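Local coordinates for protein argininosuccinate lyase (Chelativorans sp., PDB 6RXA) that is a C-N lyase of the aspartase/fumarase superfamily, known as EDDS lyase, and probably cleaves argininosuccinate to fumarate and arginine, at residues K120-R125 / L219-L224; D126-T131 / E188-I193; G137-V142 / E177-N182; D184-L189 / F243-F248; H237-A242 / G308-L313. The protein carries 2 engineered substitutions. All blocks are in the same frame, centred on the assembly; numbering follows the deposited sequence.

Contact 1 of 5, residues K120-R125 / L219-L224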
# COMPACT_ATOMS: atom_id res chain seq x y z
N LYS A 120 20.63 5.01 13.05
CA LYS A 120 19.84 4.76 11.84
C LYS A 120 20.06 5.86 10.81
O LYS A 120 20.21 5.59 9.61
CB LYS A 120 18.35 4.66 12.17
CG LYS A 120 17.40 4.43 10.95
CD LYS A 120 17.45 2.96 10.48
CE LYS A 120 16.70 2.69 9.17
NZ LYS A 120 15.23 2.80 9.34
N ARG A 121 20.12 7.12 11.27
CA ARG A 121 20.38 8.23 10.36
C ARG A 121 21.77 8.11 9.72
O ARG A 121 21.93 8.40 8.53
CB ARG A 121 20.25 9.56 11.10
CG ARG A 121 18.82 10.02 11.37
CD ARG A 121 18.84 11.21 12.34
NE ARG A 121 17.50 11.75 12.54
CZ ARG A 121 16.91 12.62 11.72
NH1 ARG A 121 17.56 13.06 10.65
NH2 ARG A 121 15.69 13.04 11.98
N MET A 122 22.79 7.72 10.50
CA MET A 122 24.11 7.58 9.91
C MET A 122 24.15 6.47 8.87
O MET A 122 24.79 6.60 7.82
CB MET A 122 25.14 7.32 11.01
CG MET A 122 25.34 8.50 11.94
SD MET A 122 26.56 8.16 13.23
CE MET A 122 28.08 8.32 12.32
N PHE A 123 23.47 5.36 9.16
CA PHE A 123 23.35 4.28 8.18
C PHE A 123 22.63 4.76 6.93
O PHE A 123 23.13 4.59 5.81
CB PHE A 123 22.60 3.10 8.81
CG PHE A 123 22.15 2.08 7.81
CD1 PHE A 123 23.07 1.32 7.12
CD2 PHE A 123 20.80 1.91 7.55
CE1 PHE A 123 22.65 0.40 6.18
CE2 PHE A 123 20.38 0.97 6.61
CZ PHE A 123 21.30 0.23 5.94
N LEU A 124 21.45 5.39 7.08
CA LEU A 124 20.70 5.85 5.92
C LEU A 124 21.48 6.90 5.14
O LEU A 124 21.42 6.95 3.91
CB LEU A 124 19.33 6.38 6.31
CG LEU A 124 18.36 5.35 6.89
CD1 LEU A 124 17.04 5.99 7.29
CD2 LEU A 124 18.13 4.19 5.91
N ARG A 125 22.22 7.77 5.86
CA ARG A 125 23.02 8.80 5.22
C ARG A 125 24.06 8.18 4.29
O ARG A 125 24.19 8.59 3.13
CB ARG A 125 23.68 9.65 6.31
CG ARG A 125 24.59 10.75 5.83
CD ARG A 125 25.15 11.55 7.01
NE ARG A 125 26.10 10.77 7.80
CZ ARG A 125 26.66 11.19 8.93
NH1 ARG A 125 26.35 12.37 9.44
NH2 ARG A 125 27.54 10.42 9.54
N LEU A 219 30.35 13.58 14.32
CA LEU A 219 29.70 12.52 13.57
C LEU A 219 29.30 12.96 12.17
O LEU A 219 28.57 12.23 11.49
CB LEU A 219 28.48 12.00 14.33
CG LEU A 219 28.82 11.32 15.66
CD1 LEU A 219 27.58 11.17 16.50
CD2 LEU A 219 29.47 9.96 15.44
N GLY A 220 29.77 14.12 11.72
CA GLY A 220 29.53 14.54 10.35
C GLY A 220 28.17 15.12 10.03
O GLY A 220 27.88 15.36 8.85
N PHE A 221 27.32 15.34 11.03
CA PHE A 221 26.01 15.92 10.75
C PHE A 221 26.15 17.40 10.43
O PHE A 221 27.08 18.07 10.88
CB PHE A 221 25.10 15.73 11.95
CG PHE A 221 24.64 14.31 12.16
CD1 PHE A 221 23.57 13.80 11.45
CD2 PHE A 221 25.24 13.50 13.12
CE1 PHE A 221 23.14 12.50 11.66
CE2 PHE A 221 24.80 12.21 13.34
CZ PHE A 221 23.74 11.71 12.61
N ASP A 222 25.19 17.93 9.66
CA ASP A 222 25.21 19.31 9.21
C ASP A 222 24.36 20.25 10.07
O ASP A 222 24.37 21.46 9.83
CB ASP A 222 24.77 19.41 7.75
CG ASP A 222 25.79 18.82 6.79
OD1 ASP A 222 26.99 18.88 7.11
OD2 ASP A 222 25.38 18.31 5.73
N GLY A 223 23.67 19.72 11.07
CA GLY A 223 22.81 20.51 11.93
C GLY A 223 22.17 19.56 12.91
O GLY A 223 22.45 18.36 12.91
N LEU A 224 21.32 20.12 13.78
CA LEU A 224 20.64 19.34 14.81
C LEU A 224 19.18 19.10 14.45
O LEU A 224 18.55 19.90 13.75
CB LEU A 224 20.64 20.10 16.14
CG LEU A 224 22.02 20.42 16.73
CD1 LEU A 224 21.85 21.12 18.05
CD2 LEU A 224 22.87 19.16 16.87
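Arg125 points NH1 at the middle of one face of the Phe221 ring and at the same time grips the backbone oxygen of Leu219. The cation-pi contact is well centred: Arg125 CZ stands 4.6 Å from the centroid of the Phe221 ring, 7° off the ring normal. Both bonds to the carbonyl lie close to the guanidinium plane. Arg125 NH2 reaches Leu219 O at 2.9 Å, nearly along the C=O axis, and Arg125 NH1 reaches the same oxygen at 3.0 Å. Two nitrogens thus share one acceptor, end-on. With CG anti to the backbone N (chi1 178°), the Arg125 chain starts out extended from the helix, and a bend at chi3 places NE. Met122 crosses Phe221 at about a right angle, with Met122 CG 3.6 Å from Phe221 CZ. Its sulfur makes an oblique Met-aromatic contact with the same ring. Beyond it, Met122 CE meets Leu219 CD2 at 3.8 Å. Arg121 brings only CB to the ring edge; its polar end bonds to Asn117 and to the end of helix 168-193. Gly220, with positive phi, is the C-prime residue of a Schellman motif that ends helix 212-218. Arg125 NH1 also bonds to Asn194 OD1. The buried arginine is therefore held by the Leu219 carbonyl at its edge, by Asn194 and by an aromatic face, and its charge would probably polarise the carbonyl it grips.

Contact 2 of 5, residues D126-T131 / E188-I193; sequences DQLLRT and ELYARI. With NA (sodium ion), chain F.
Two long antiparallel helices of the central helical bundle, 112-147 and 168-193, meet here through apolar side chains. The short segments run 165° apart, and their axes come within 10.6 Å. Leu128 CD2 is the meeting point of three residues. That methyl lies 3.5 Å from Tyr190 CA and also sits at the edge of the Tyr190 ring, near its plane. The same Leu128 CD2 touches Ile193 CD1 at 3.6 Å and Leu189 CG at 3.9 Å. A bundle of this kind is the core of the aspartase/fumarase fold, and helix 451-500 joins it here: Trp471 meets the Tyr190 ring edge-to-face. Tyr190 CG, anti to the backbone N (chi1 -172°), starts the ring out toward helix 112-147. Leu129 CD2 approaches Tyr190 CE1 obliquely, at 3.6 Å. An alanine in place of Tyr190 would probably leave Leu129 without its partner across the contact and open a gap beside Leu128 and Trp471. On helix 168-193, Glu188 OE1 binds a sodium ion at 2.3 Å, together with Glu188 OE1 of the second subunit and two waters.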
# COMPACT_ATOMS: atom_id res chain seq x y z
N ASP A 126 24.81 7.19 4.78
CA ASP A 126 25.78 6.52 3.92
C ASP A 126 25.07 5.82 2.76
O ASP A 126 25.56 5.86 1.62
CB ASP A 126 26.61 5.52 4.72
CG ASP A 126 27.89 6.13 5.31
OD1 ASP A 126 28.24 7.30 5.01
OD2 ASP A 126 28.56 5.44 6.10
N GLN A 127 23.92 5.20 3.02
CA GLN A 127 23.20 4.50 1.95
C GLN A 127 22.62 5.48 0.94
O GLN A 127 22.48 5.15 -0.24
CB GLN A 127 22.11 3.62 2.54
CG GLN A 127 22.67 2.43 3.32
CD GLN A 127 23.54 1.52 2.49
OE1 GLN A 127 23.09 0.95 1.50
NE2 GLN A 127 24.80 1.37 2.88
N LEU A 128 22.28 6.69 1.39
CA LEU A 128 21.81 7.72 0.47
C LEU A 128 22.93 8.20 -0.44
O LEU A 128 22.72 8.38 -1.64
CB LEU A 128 21.17 8.86 1.27
CG LEU A 128 20.40 9.94 0.53
CD1 LEU A 128 19.37 9.30 -0.37
CD2 LEU A 128 19.74 10.83 1.58
N LEU A 129 24.15 8.38 0.09
CA LEU A 129 25.27 8.71 -0.78
C LEU A 129 25.57 7.57 -1.76
O LEU A 129 25.85 7.80 -2.94
CB LEU A 129 26.51 9.08 0.03
CG LEU A 129 26.34 10.34 0.88
CD1 LEU A 129 27.62 10.66 1.63
CD2 LEU A 129 25.92 11.53 0.04
N ARG A 130 25.52 6.33 -1.28
CA ARG A 130 25.65 5.17 -2.16
C ARG A 130 24.61 5.19 -3.27
O ARG A 130 24.92 4.93 -4.44
CB ARG A 130 25.50 3.91 -1.30
CG ARG A 130 25.63 2.60 -2.04
CD ARG A 130 25.22 1.44 -1.15
NE ARG A 130 25.40 0.15 -1.80
CZ ARG A 130 24.69 -0.94 -1.52
NH1 ARG A 130 23.74 -0.90 -0.59
NH2 ARG A 130 24.93 -2.07 -2.19
N THR A 131 23.37 5.53 -2.92
CA THR A 131 22.29 5.57 -3.90
C THR A 131 22.48 6.70 -4.89
O THR A 131 22.31 6.50 -6.10
CB THR A 131 20.95 5.72 -3.15
OG1 THR A 131 20.71 4.56 -2.34
CG2 THR A 131 19.80 5.88 -4.11
N GLU A 188 17.49 16.70 -1.53
CA GLU A 188 16.59 17.35 -0.58
C GLU A 188 16.39 16.49 0.66
O GLU A 188 16.41 17.01 1.79
CB GLU A 188 15.25 17.60 -1.27
CG GLU A 188 15.32 18.66 -2.38
CD GLU A 188 14.15 18.58 -3.35
OE1 GLU A 188 13.20 17.84 -3.09
OE2 GLU A 188 14.23 19.27 -4.40
N LEU A 189 16.19 15.19 0.46
CA LEU A 189 16.07 14.26 1.57
C LEU A 189 17.35 14.23 2.41
O LEU A 189 17.29 14.19 3.64
CB LEU A 189 15.77 12.88 1.01
CG LEU A 189 15.92 11.72 2.00
CD1 LEU A 189 14.90 11.79 3.12
CD2 LEU A 189 15.78 10.39 1.26
N TYR A 190 18.51 14.26 1.75
CA TYR A 190 19.77 14.19 2.48
C TYR A 190 19.85 15.28 3.54
O TYR A 190 20.34 15.05 4.65
CB TYR A 190 20.94 14.29 1.50
CG TYR A 190 22.29 14.03 2.16
CD1 TYR A 190 22.76 12.74 2.31
CD2 TYR A 190 23.09 15.08 2.62
CE1 TYR A 190 24.00 12.50 2.90
CE2 TYR A 190 24.32 14.85 3.20
CZ TYR A 190 24.77 13.55 3.33
OH TYR A 190 26.00 13.31 3.91
N ALA A 191 19.35 16.47 3.22
CA ALA A 191 19.45 17.57 4.17
C ALA A 191 18.64 17.30 5.44
O ALA A 191 18.98 17.84 6.51
CB ALA A 191 18.99 18.88 3.52
N ARG A 192 17.56 16.52 5.32
CA ARG A 192 16.76 16.15 6.49
C ARG A 192 17.33 14.94 7.21
O ARG A 192 17.20 14.84 8.44
CB ARG A 192 15.30 15.93 6.10
CG ARG A 192 14.51 17.24 5.95
CD ARG A 192 13.04 17.01 5.54
NE ARG A 192 12.88 16.58 4.15
CZ ARG A 192 12.87 17.42 3.11
NH1 ARG A 192 13.02 18.72 3.30
NH2 ARG A 192 12.72 16.95 1.89
N ILE A 193 17.95 13.99 6.49
CA ILE A 193 18.58 12.84 7.14
C ILE A 193 19.79 13.29 7.94
O ILE A 193 20.04 12.78 9.04
CB ILE A 193 18.96 11.77 6.10
CG1 ILE A 193 17.71 11.05 5.60
CG2 ILE A 193 19.94 10.76 6.69
CD1 ILE A 193 17.96 9.98 4.58
NA NA F . 11.78 17.02 -1.52
O HOH W 1 12.65 14.81 -1.29
O HOH W 2 9.40 17.04 -1.56

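Contact 3 of 5, residues G137-V142 / E177-N182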
# COMPACT_ATOMS: atom_id res chain seq x y z
N GLY A 137 25.59 7.27 -11.85
CA GLY A 137 26.14 6.35 -12.83
C GLY A 137 25.11 5.93 -13.86
O GLY A 137 25.43 5.76 -15.04
N TYR A 138 23.87 5.75 -13.43
CA TYR A 138 22.77 5.41 -14.33
C TYR A 138 22.50 6.56 -15.28
O TYR A 138 22.41 6.36 -16.50
CB TYR A 138 21.56 5.10 -13.45
CG TYR A 138 20.25 4.64 -14.07
CD1 TYR A 138 20.20 3.89 -15.22
CD2 TYR A 138 19.05 4.95 -13.43
CE1 TYR A 138 18.98 3.45 -15.73
CE2 TYR A 138 17.84 4.52 -13.93
CZ TYR A 138 17.81 3.77 -15.08
OH TYR A 138 16.60 3.34 -15.60
N ARG A 139 22.43 7.79 -14.75
CA ARG A 139 22.23 8.95 -15.62
C ARG A 139 23.39 9.12 -16.59
O ARG A 139 23.18 9.45 -17.77
CB ARG A 139 22.01 10.21 -14.78
CG ARG A 139 21.65 11.41 -15.62
CD ARG A 139 21.45 12.64 -14.78
NE ARG A 139 20.96 13.74 -15.59
CZ ARG A 139 20.93 15.00 -15.21
NH1 ARG A 139 21.41 15.34 -14.03
NH2 ARG A 139 20.43 15.92 -16.02
N GLU A 140 24.63 8.88 -16.14
CA GLU A 140 25.78 8.96 -17.04
C GLU A 140 25.61 8.00 -18.21
O GLU A 140 25.82 8.37 -19.37
CB GLU A 140 27.08 8.66 -16.29
CG GLU A 140 27.57 9.78 -15.41
CD GLU A 140 28.75 9.38 -14.55
OE1 GLU A 140 29.12 8.19 -14.56
OE2 GLU A 140 29.30 10.27 -13.85
N ALA A 141 25.24 6.75 -17.92
CA ALA A 141 25.08 5.77 -18.98
C ALA A 141 23.99 6.19 -19.96
O ALA A 141 24.14 6.02 -21.18
CB ALA A 141 24.78 4.40 -18.39
N VAL A 142 22.89 6.73 -19.45
CA VAL A 142 21.76 7.18 -20.27
C VAL A 142 22.19 8.32 -21.20
O VAL A 142 21.91 8.30 -22.40
CB VAL A 142 20.60 7.60 -19.35
CG1 VAL A 142 19.55 8.42 -20.07
CG2 VAL A 142 19.98 6.37 -18.69
N GLU A 177 16.05 13.48 -17.79
CA GLU A 177 15.32 14.53 -17.07
C GLU A 177 14.60 13.96 -15.86
O GLU A 177 14.56 14.59 -14.80
CB GLU A 177 14.37 15.23 -18.06
CG GLU A 177 13.71 16.50 -17.49
CD GLU A 177 13.13 17.43 -18.55
OE1 GLU A 177 13.34 17.21 -19.76
OE2 GLU A 177 12.49 18.43 -18.15
N ASN A 178 14.02 12.75 -16.00
CA ASN A 178 13.46 12.03 -14.85
C ASN A 178 14.49 11.87 -13.75
O ASN A 178 14.22 12.13 -12.57
CB ASN A 178 12.97 10.66 -15.33
CG ASN A 178 12.67 9.69 -14.18
OD1 ASN A 178 13.59 9.21 -13.50
ND2 ASN A 178 11.39 9.38 -13.99
N LEU A 179 15.70 11.45 -14.13
CA LEU A 179 16.74 11.18 -13.15
C LEU A 179 17.24 12.46 -12.51
O LEU A 179 17.58 12.45 -11.32
CB LEU A 179 17.88 10.43 -13.82
CG LEU A 179 17.53 9.03 -14.31
CD1 LEU A 179 18.68 8.38 -15.07
CD2 LEU A 179 17.11 8.13 -13.14
N ALA A 180 17.30 13.56 -13.25
CA ALA A 180 17.70 14.82 -12.65
C ALA A 180 16.76 15.19 -11.51
O ALA A 180 17.21 15.61 -10.44
CB ALA A 180 17.74 15.90 -13.72
N LYS A 181 15.45 15.00 -11.70
CA LYS A 181 14.50 15.34 -10.66
C LYS A 181 14.58 14.37 -9.49
O LYS A 181 14.44 14.78 -8.33
CB LYS A 181 13.09 15.43 -11.25
CG LYS A 181 12.91 16.68 -12.11
CD LYS A 181 11.50 16.82 -12.64
CE LYS A 181 11.20 15.73 -13.65
NZ LYS A 181 9.98 16.11 -14.44
N ASN A 182 14.83 13.09 -9.76
CA ASN A 182 15.04 12.14 -8.66
C ASN A 182 16.30 12.46 -7.87
O ASN A 182 16.32 12.31 -6.64
CB ASN A 182 15.03 10.71 -9.19
CG ASN A 182 13.62 10.20 -9.42
OD1 ASN A 182 12.75 10.37 -8.57
ND2 ASN A 182 13.38 9.61 -10.59
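The Tyr138 ring takes a methyl of Leu179 on one face, and the Arg139 guanidinium takes the methyl of Ala180 on one of its own. Leu179 CD1 lies 4.2 Å from the centroid of the Tyr138 ring, 26° off the ring normal, which makes a CH-pi contact. The other methyl, Leu179 CD2, is 3.7 Å from Tyr138 CD2. Ring and leucine side chain cross at about a right angle. Leu179 CD1 also packs on the backbone of the opposite helix, 3.6 Å from Arg139 CA. Over the guanidinium, Ala180 CB stands 3.4 Å above the plane, offset toward the rim. The guanidinium atom nearest Ala180 CB is Arg139 NH2, at 3.5 Å. Arg139 is extended from CG to NE, which carries the guanidinium across to Ala180. Its polar atoms all have partners: NH2 forms a salt bridge with Glu464 and NH1 one with Asp468, both on helix 451-500, while NE bonds to Ser176 OG. The two segments, on helices 112-147 and 168-193 of the bundle, run antiparallel at 161°, their axes 10.0 Å apart at closest. Helices 236-262 and 329-348 supply further neighbours of Tyr138. No hydrogen bond joins the segments. Their contact is apolar, even where a charged group takes part: Glu464 and Asp468, which lie outside both segments, are likely to fix the guanidinium over Ala180 through their bonds to it.

Contact 4 of 5, residues D184-L189 / F243-F248. With NA (sodium ion), chain F.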
# COMPACT_ATOMS: atom_id res chain seq x y z
N ASP A 184 17.42 15.51 -7.38
CA ASP A 184 16.96 16.58 -6.51
C ASP A 184 16.20 16.02 -5.31
O ASP A 184 16.41 16.44 -4.17
CB ASP A 184 16.08 17.57 -7.28
CG ASP A 184 16.87 18.52 -8.16
OD1 ASP A 184 18.05 18.82 -7.88
OD2 ASP A 184 16.26 19.00 -9.15
N ARG A 185 15.28 15.06 -5.54
CA ARG A 185 14.53 14.51 -4.42
C ARG A 185 15.46 13.91 -3.37
O ARG A 185 15.27 14.09 -2.16
CB ARG A 185 13.56 13.41 -4.88
CG ARG A 185 12.34 13.87 -5.65
CD ARG A 185 11.38 12.67 -5.99
NE ARG A 185 10.27 13.28 -6.68
CZ ARG A 185 10.16 13.39 -8.00
NH1 ARG A 185 11.01 12.78 -8.83
NH2 ARG A 185 9.16 14.09 -8.48
N TYR A 186 16.48 13.17 -3.83
CA TYR A 186 17.41 12.54 -2.90
C TYR A 186 18.29 13.56 -2.17
O TYR A 186 18.55 13.40 -0.98
CB TYR A 186 18.28 11.54 -3.65
CG TYR A 186 17.70 10.17 -3.87
CD1 TYR A 186 17.27 9.38 -2.79
CD2 TYR A 186 17.61 9.63 -5.14
CE1 TYR A 186 16.77 8.11 -2.99
CE2 TYR A 186 17.11 8.35 -5.35
CZ TYR A 186 16.69 7.60 -4.28
OH TYR A 186 16.20 6.33 -4.50
N ARG A 187 18.78 14.59 -2.86
CA ARG A 187 19.59 15.61 -2.17
C ARG A 187 18.75 16.41 -1.17
O ARG A 187 19.23 16.78 -0.09
CB ARG A 187 20.23 16.55 -3.18
CG ARG A 187 21.35 15.91 -4.01
CD ARG A 187 22.03 16.93 -4.93
NE ARG A 187 21.16 17.36 -6.02
CZ ARG A 187 21.29 16.99 -7.29
NH1 ARG A 187 22.27 16.18 -7.69
NH2 ARG A 187 20.43 17.46 -8.18
N GLU A 188 17.49 16.70 -1.53
CA GLU A 188 16.59 17.35 -0.58
C GLU A 188 16.39 16.49 0.66
O GLU A 188 16.41 17.01 1.79
CB GLU A 188 15.25 17.60 -1.27
CG GLU A 188 15.32 18.66 -2.38
CD GLU A 188 14.15 18.58 -3.35
OE1 GLU A 188 13.20 17.84 -3.09
OE2 GLU A 188 14.23 19.27 -4.40
N LEU A 189 16.19 15.19 0.46
CA LEU A 189 16.07 14.26 1.57
C LEU A 189 17.35 14.23 2.41
O LEU A 189 17.29 14.19 3.64
CB LEU A 189 15.77 12.88 1.01
CG LEU A 189 15.92 11.72 2.00
CD1 LEU A 189 14.90 11.79 3.12
CD2 LEU A 189 15.78 10.39 1.26
N PHE A 243 9.96 6.48 0.15
CA PHE A 243 9.21 7.01 -0.98
C PHE A 243 10.12 7.33 -2.17
O PHE A 243 9.78 7.00 -3.31
CB PHE A 243 8.43 8.27 -0.63
CG PHE A 243 7.92 8.95 -1.86
CD1 PHE A 243 6.88 8.38 -2.59
CD2 PHE A 243 8.51 10.10 -2.33
CE1 PHE A 243 6.44 8.95 -3.74
CE2 PHE A 243 8.06 10.68 -3.50
CZ PHE A 243 7.03 10.10 -4.22
N VAL A 244 11.23 8.05 -1.94
CA VAL A 244 12.05 8.42 -3.09
C VAL A 244 12.55 7.15 -3.78
O VAL A 244 12.57 7.05 -5.01
CB VAL A 244 13.18 9.39 -2.73
CG1 VAL A 244 13.91 9.81 -4.02
CG2 VAL A 244 12.63 10.61 -2.02
N ASN A 245 12.92 6.14 -2.99
CA ASN A 245 13.31 4.86 -3.58
C ASN A 245 12.18 4.31 -4.45
O ASN A 245 12.41 3.84 -5.57
CB ASN A 245 13.64 3.84 -2.49
CG ASN A 245 14.97 4.07 -1.81
OD1 ASN A 245 15.71 5.03 -2.09
ND2 ASN A 245 15.29 3.18 -0.87
N ALA A 246 10.95 4.33 -3.94
CA ALA A 246 9.84 3.76 -4.69
C ALA A 246 9.56 4.53 -5.98
O ALA A 246 9.30 3.93 -7.03
CB ALA A 246 8.57 3.69 -3.85
N VAL A 247 9.55 5.86 -5.91
CA VAL A 247 9.22 6.63 -7.12
C VAL A 247 10.34 6.55 -8.15
O VAL A 247 10.09 6.36 -9.35
CB VAL A 247 8.77 8.07 -6.81
CG1 VAL A 247 9.94 8.98 -6.46
CG2 VAL A 247 7.98 8.63 -8.01
N PHE A 248 11.60 6.68 -7.70
CA PHE A 248 12.74 6.46 -8.58
C PHE A 248 12.67 5.09 -9.25
O PHE A 248 12.81 4.96 -10.47
CB PHE A 248 14.06 6.62 -7.80
CG PHE A 248 15.21 5.95 -8.49
CD1 PHE A 248 15.68 6.42 -9.70
CD2 PHE A 248 15.76 4.80 -7.97
CE1 PHE A 248 16.68 5.79 -10.37
CE2 PHE A 248 16.78 4.16 -8.63
CZ PHE A 248 17.25 4.64 -9.83
NA NA F . 11.78 17.02 -1.52
O HOH W 1 12.65 14.81 -1.29
O HOH W 2 9.40 17.04 -1.56
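Tyr186 and Val244 are brought together by their first torsions: Tyr186 CG is anti to its carbonyl carbon (chi1 -84°), and Val244 CG1 is anti to its backbone N (chi1 -175°). Val244 CG1 then sits over the centre of the Tyr186 ring, 3.4 Å from its centroid, in a CH-pi contact. The two side chains slide past each other in opposite directions. At the ring edge, Tyr186 OH donates a hydrogen bond to Asn245 OD1 at 2.8 Å. The hydroxyl is tilted from the carbonyl plane of the amide. Ring and amide planes are 56° apart. Phe248 comes to the same end, with its CD2 3.8 Å from Tyr186 OH. Arg185 packs through its aliphatic part: Arg185 CB lies 3.7 Å from Val244 CG1, and Arg185 CD lies 4.0 Å from Val247 CG1. Its charged end turns to a subunit interface, where NE forms a salt bridge with Glu240 of the second subunit. Water 1 donates to Arg185 O and also binds the sodium ion. The two segments, on helices 168-193 and 236-262, run nearly antiparallel in the bundle that builds the tetramer core. Phe243 stacks its ring on Phe243 of the second subunit. Within the contact, the tyrosine hydroxyl gives its hydrogen to the Asn245 amide oxygen, which probably fixes where the end of the ring lies while Val244 supports its face.

Contact 5 of 5, residues H237-A242 / G308-L313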
# COMPACT_ATOMS: atom_id res chain seq x y z
N HIS A 237 11.75 11.23 7.82
CA HIS A 237 12.87 11.01 6.91
C HIS A 237 12.98 9.56 6.48
O HIS A 237 13.44 9.27 5.36
CB HIS A 237 14.17 11.47 7.57
CG HIS A 237 14.46 10.80 8.88
ND1 HIS A 237 13.70 11.01 10.01
CD2 HIS A 237 15.44 9.93 9.25
CE1 HIS A 237 14.18 10.29 11.01
NE2 HIS A 237 15.24 9.64 10.58
N VAL A 238 12.57 8.62 7.34
CA VAL A 238 12.59 7.21 6.97
C VAL A 238 11.50 6.92 5.94
O VAL A 238 11.74 6.25 4.92
CB VAL A 238 12.44 6.33 8.24
CG1 VAL A 238 12.52 4.87 7.91
CG2 VAL A 238 13.52 6.72 9.26
N ALA A 239 10.29 7.43 6.19
CA ALA A 239 9.22 7.33 5.20
C ALA A 239 9.62 7.99 3.89
O ALA A 239 9.37 7.43 2.81
CB ALA A 239 7.95 7.98 5.75
N GLU A 240 10.27 9.16 3.96
CA GLU A 240 10.64 9.87 2.74
C GLU A 240 11.71 9.12 1.96
O GLU A 240 11.66 9.07 0.73
CB GLU A 240 11.09 11.29 3.07
CG GLU A 240 11.37 12.13 1.85
CD GLU A 240 11.87 13.53 2.18
OE1 GLU A 240 11.83 13.93 3.35
OE2 GLU A 240 12.30 14.23 1.26
N HIS A 241 12.68 8.51 2.65
CA HIS A 241 13.68 7.69 1.97
C HIS A 241 13.01 6.52 1.24
O HIS A 241 13.30 6.25 0.07
CB HIS A 241 14.69 7.24 3.02
CG HIS A 241 15.96 6.70 2.45
ND1 HIS A 241 17.12 6.62 3.19
CD2 HIS A 241 16.25 6.19 1.23
CE1 HIS A 241 18.08 6.10 2.44
NE2 HIS A 241 17.58 5.82 1.25
N ALA A 242 12.07 5.85 1.90
CA ALA A 242 11.32 4.78 1.26
C ALA A 242 10.55 5.29 0.05
O ALA A 242 10.49 4.61 -0.99
CB ALA A 242 10.38 4.12 2.27
N GLY A 308 4.57 -0.06 4.87
CA GLY A 308 4.74 -0.46 6.26
C GLY A 308 5.15 0.68 7.16
O GLY A 308 4.66 0.82 8.28
N ILE A 309 6.10 1.50 6.68
CA ILE A 309 6.57 2.63 7.48
C ILE A 309 5.43 3.61 7.73
O ILE A 309 5.17 4.00 8.87
CB ILE A 309 7.77 3.31 6.79
CG1 ILE A 309 8.98 2.39 6.76
CG2 ILE A 309 8.12 4.59 7.52
CD1 ILE A 309 10.02 2.78 5.70
N LEU A 310 4.73 4.01 6.66
CA LEU A 310 3.63 4.96 6.83
C LEU A 310 2.50 4.40 7.67
O LEU A 310 1.90 5.12 8.47
CB LEU A 310 3.09 5.42 5.48
CG LEU A 310 3.95 6.46 4.76
CD1 LEU A 310 3.50 6.58 3.30
CD2 LEU A 310 3.93 7.82 5.44
N THR A 311 2.17 3.11 7.51
CA THR A 311 1.16 2.51 8.37
C THR A 311 1.57 2.64 9.84
O THR A 311 0.76 2.99 10.70
CB THR A 311 0.96 1.04 8.02
OG1 THR A 311 0.35 0.96 6.72
CG2 THR A 311 0.05 0.36 9.00
N SER A 312 2.84 2.34 10.14
CA SER A 312 3.29 2.39 11.53
C SER A 312 3.20 3.80 12.10
O SER A 312 2.85 3.97 13.27
CB SER A 312 4.70 1.79 11.66
OG SER A 312 5.73 2.66 11.24
N LEU A 313 3.48 4.83 11.28
CA LEU A 313 3.41 6.20 11.78
C LEU A 313 1.96 6.63 11.98
O LEU A 313 1.66 7.36 12.92
CB LEU A 313 4.14 7.15 10.83
CG LEU A 313 5.65 6.91 10.71
CD1 LEU A 313 6.28 7.94 9.79
CD2 LEU A 313 6.30 6.91 12.09
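Segments 237-242 and 308-313, on helices 236-262 and 303-314, run antiparallel at 154°, with their axes 9.4 Å apart at closest and Ala239 CA only 5.9 Å from Ile309 CA. The small alanine allows this approach. Ile309 spreads its two branches over the other helix. Its CG2, anti to the backbone N, rests on Ala239, with Ile309 CG2 3.8 Å from Ala239 CB. The longer branch ends between two side chains: Ile309 CD1 is 3.7 Å from Ala242 CB and 3.9 Å from Val238 CG1. Val238 and Ile309 cross at about a right angle. Leu310 CD2 adds a contact to Ala239 CB at 4.0 Å. An alanine in place of Ile309 would probably open a gap above Ala239 and leave Val238 and Ala242 without their apolar partner. Nearby, Ala239 packs on Val247 of the second subunit, and Thr311 OG1 hydrogen-bonds to Thr311 OG1 of the fourth subunit. Close helix packing on alanine, with neighbouring subunits pressing in, fits the central helical bundle of the aspartase/fumarase tetramer.

How the contacts relate
Contacts 2 and 3 join the same two helices, 112-147 and 168-193, at levels whose centres are 16 Å apart. Contact 4 then ties helix 168-193 to 236-262, and contact 5 carries on to 303-314. Contact 1 lies 9 Å from contact 2, centre to centre; Arg121 NH1 bridges them, 2.9 Å from Arg192 O. Contacts 2 and 4 share Glu188, Leu189 and the sodium site, and Leu128 packs on Tyr186 between them. Arg192 NH2 of contact 2 forms a salt bridge with Glu240 OE2 of contact 5, at 2.8 Å. Contacts 2 to 5 lie away from the annotated binding residues. In contact 1, the Arg121 side chain is about 12 Å from that of Asn113, a succinate-binding residue.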